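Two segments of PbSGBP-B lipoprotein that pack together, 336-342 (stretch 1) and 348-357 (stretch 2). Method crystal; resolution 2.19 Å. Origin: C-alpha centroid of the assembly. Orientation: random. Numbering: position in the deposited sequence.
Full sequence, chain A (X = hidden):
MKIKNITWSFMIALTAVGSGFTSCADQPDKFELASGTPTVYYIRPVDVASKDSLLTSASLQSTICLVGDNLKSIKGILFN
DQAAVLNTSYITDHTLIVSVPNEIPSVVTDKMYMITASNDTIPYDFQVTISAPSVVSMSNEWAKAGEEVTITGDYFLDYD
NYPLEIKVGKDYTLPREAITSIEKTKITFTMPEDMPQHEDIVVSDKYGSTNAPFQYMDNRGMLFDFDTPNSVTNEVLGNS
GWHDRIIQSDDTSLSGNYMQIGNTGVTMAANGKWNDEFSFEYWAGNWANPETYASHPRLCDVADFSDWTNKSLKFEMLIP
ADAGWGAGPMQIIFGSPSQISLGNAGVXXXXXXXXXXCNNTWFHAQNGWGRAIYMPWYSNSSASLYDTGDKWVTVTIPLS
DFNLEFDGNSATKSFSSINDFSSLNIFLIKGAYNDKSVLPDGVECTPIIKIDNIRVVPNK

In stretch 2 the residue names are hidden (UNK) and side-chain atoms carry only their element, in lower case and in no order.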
# COMPACT_ATOMS: atom_id res chain seq x y z
N SER A 336 6.86 3.82 -23.81
CA SER A 336 6.55 4.96 -24.64
C SER A 336 6.30 4.51 -26.08
O SER A 336 6.67 3.39 -26.46
CB SER A 336 7.70 5.96 -24.60
OG SER A 336 8.86 5.45 -25.24
N PRO A 337 5.66 5.35 -26.90
CA PRO A 337 5.53 5.01 -28.32
C PRO A 337 6.86 4.83 -29.01
O PRO A 337 6.94 4.10 -30.02
CB PRO A 337 4.75 6.20 -28.90
CG PRO A 337 4.04 6.78 -27.74
CD PRO A 337 4.97 6.61 -26.58
N SER A 338 7.92 5.47 -28.51
CA SER A 338 9.25 5.22 -29.03
C SER A 338 9.68 3.77 -28.86
O SER A 338 10.49 3.28 -29.65
CB SER A 338 10.24 6.17 -28.35
OG SER A 338 11.54 5.62 -28.31
N GLN A 339 9.18 3.07 -27.85
CA GLN A 339 9.62 1.71 -27.57
C GLN A 339 8.70 0.66 -28.17
O GLN A 339 9.17 -0.39 -28.64
CB GLN A 339 9.71 1.49 -26.05
CG GLN A 339 10.74 2.37 -25.38
CD GLN A 339 10.64 2.29 -23.86
OE1 GLN A 339 9.78 2.93 -23.25
NE2 GLN A 339 11.52 1.51 -23.25
N ILE A 340 7.39 0.90 -28.17
CA ILE A 340 6.42 -0.10 -28.59
C ILE A 340 5.15 0.62 -29.03
O ILE A 340 4.76 1.64 -28.45
CB ILE A 340 6.13 -1.11 -27.45
CG1 ILE A 340 5.13 -2.17 -27.90
CG2 ILE A 340 5.64 -0.39 -26.20
CD1 ILE A 340 5.63 -3.01 -29.05
N SER A 341 4.52 0.09 -30.07
CA SER A 341 3.24 0.60 -30.56
C SER A 341 2.61 -0.49 -31.41
O SER A 341 3.29 -1.39 -31.90
CB SER A 341 3.42 1.89 -31.36
OG SER A 341 4.20 1.67 -32.51
N LEU A 342 1.29 -0.39 -31.59
CA LEU A 342 0.56 -1.33 -32.43
C LEU A 342 0.50 -0.77 -33.84
O LEU A 342 -0.36 0.05 -34.17
CB LEU A 342 -0.84 -1.58 -31.88
CG LEU A 342 -1.63 -2.62 -32.68
CD1 LEU A 342 -1.04 -4.01 -32.49
CD2 LEU A 342 -3.11 -2.60 -32.32
N UNK A 348 5.11 8.04 -37.73
CA UNK A 348 5.12 9.12 -36.76
C UNK A 348 3.69 9.43 -36.35
O UNK A 348 2.77 9.34 -37.17
c UNK A 348 5.05 11.02 -38.42
c UNK A 348 7.24 10.01 -37.77
c UNK A 348 5.84 10.38 -37.29
N UNK A 349 3.50 9.78 -35.08
CA UNK A 349 2.18 10.06 -34.54
C UNK A 349 1.95 11.57 -34.49
O UNK A 349 2.78 12.37 -34.94
c UNK A 349 3.07 9.82 -32.16
o UNK A 349 3.88 10.72 -32.46
c UNK A 349 2.01 9.40 -33.17
o UNK A 349 3.08 9.24 -31.06
N UNK A 350 0.82 11.98 -33.91
CA UNK A 350 0.44 13.39 -33.85
C UNK A 350 1.31 14.14 -32.85
O UNK A 350 1.15 15.35 -32.65
c UNK A 350 -1.91 12.78 -34.49
c UNK A 350 -1.31 13.04 -32.08
c UNK A 350 -1.05 13.54 -33.50
N UNK A 351 2.23 13.43 -32.20
CA UNK A 351 3.15 14.02 -31.24
C UNK A 351 4.58 14.09 -31.76
O UNK A 351 5.48 14.49 -31.01
c UNK A 351 3.10 13.24 -29.92
o UNK A 351 0.87 14.03 -29.55
c UNK A 351 1.70 13.14 -29.35
n UNK A 351 1.43 12.04 -28.65
N UNK A 352 4.81 13.73 -33.02
CA UNK A 352 6.13 13.77 -33.60
C UNK A 352 7.05 12.63 -33.21
O UNK A 352 8.25 12.70 -33.49
N UNK A 353 6.52 11.60 -32.57
CA UNK A 353 7.31 10.45 -32.12
C UNK A 353 7.39 9.44 -33.25
O UNK A 353 6.38 9.13 -33.89
c UNK A 353 6.70 9.82 -30.86
c UNK A 353 6.66 10.82 -29.72
c UNK A 353 7.47 8.57 -30.46
N UNK A 354 8.59 8.93 -33.50
CA UNK A 354 8.78 7.84 -34.46
C UNK A 354 8.42 6.53 -33.78
O UNK A 354 9.15 6.06 -32.90
o UNK A 354 10.63 9.17 -35.28
c UNK A 354 10.31 6.99 -36.25
c UNK A 354 10.21 7.83 -34.99
N UNK A 355 7.30 5.94 -34.17
CA UNK A 355 6.81 4.73 -33.52
C UNK A 355 7.73 3.55 -33.80
O UNK A 355 8.32 3.43 -34.88
c UNK A 355 5.39 4.40 -33.99
c UNK A 355 2.94 4.85 -33.94
c UNK A 355 4.46 6.14 -32.44
c UNK A 355 4.32 5.47 -33.79
N UNK A 356 7.85 2.67 -32.81
CA UNK A 356 8.68 1.49 -32.95
C UNK A 356 7.96 0.33 -33.64
O UNK A 356 8.63 -0.60 -34.09
c UNK A 356 9.17 1.03 -31.58
N UNK A 357 6.64 0.38 -33.74
CA UNK A 357 5.90 -0.73 -34.30
C UNK A 357 5.86 -1.91 -33.34
O UNK A 357 6.32 -1.85 -32.20

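Position 348 carries three side-chain carbons, one bearing the other two, and lies exposed, out of reach of stretch 1; this beta-branched, all-carbon side chain is Val-348. At position 349 two carbons end in two oxygens, a carboxylate. One oxygen accepts the backbone N of position 351 at 3.2 Å and the backbone N of position 353 at 2.8 Å, while the other lies 4.1 Å from Pro-337 CB. This is Asp-349, whose short acidic side chain can fold back over the turn it begins and hold two amides with OD1.

Position 350 again shows one carbon carrying two, exposed and far from stretch 1: Val-350. As at 348, nothing in this contact selects valine. Position 351 has two carbons, the second bearing one oxygen and one nitrogen, an amide without a contact across the interface. It is Asn-351, a polar residue well suited to an exposed turn. Position 352 has no side-chain atoms, and its phi of 78° favours glycine. Gly-352 closes the type I turn, its N bonding to Asp-349 O at 3.1 Å.

At position 353 three carbons, branched at the first, point toward stretch 1, and one terminal methyl comes 3.9 Å from Pro-337 CB and 3.7 Å from Ser-338 N. This is Val-353, whose CG1 offers the proline an apolar surface. Position 354 has one carbon carrying an oxygen and a carbon; its CB comes no nearer than 6.6 Å, to Ser-338 CA. This is Thr-354, its hydroxyl suiting an exposed residue.

Position 355 has four carbons, forked at the second; a terminal carbon lies 3.6 Å from Pro-337 CB, and CB 3.3 Å from Ser-341 OG. This is Leu-355, an aliphatic chain suited to burial. The single carbon at position 356 points toward stretch 1, with CB 3.2 Å from Ser-338 O and 3.3 Å from Gln-339 O. Ala-356 suits this close approach of the backbones. Position 357 has no side chain and a phi of 73°, again favourable to glycine; its O lies 3.4 Å from Ile-340 CD1. It is Gly-357.

The contact joins a small apolar cluster to backbone pairing. Pro-337 packs against Val-353 and Leu-355, while its carbonyl O accepts Ala-356 N at 3.3 Å. Farther along, Gly-357 N donates to Ser-341 OG at 3.0 Å, and Ser-341 N makes a weak hydrogen bond to Gly-357 O at 3.4 Å. These bonds fasten the segments at two places, with Ala-356 fitted closely between them.

Stretch 2, residues 348-357: VDVNGVTLAG
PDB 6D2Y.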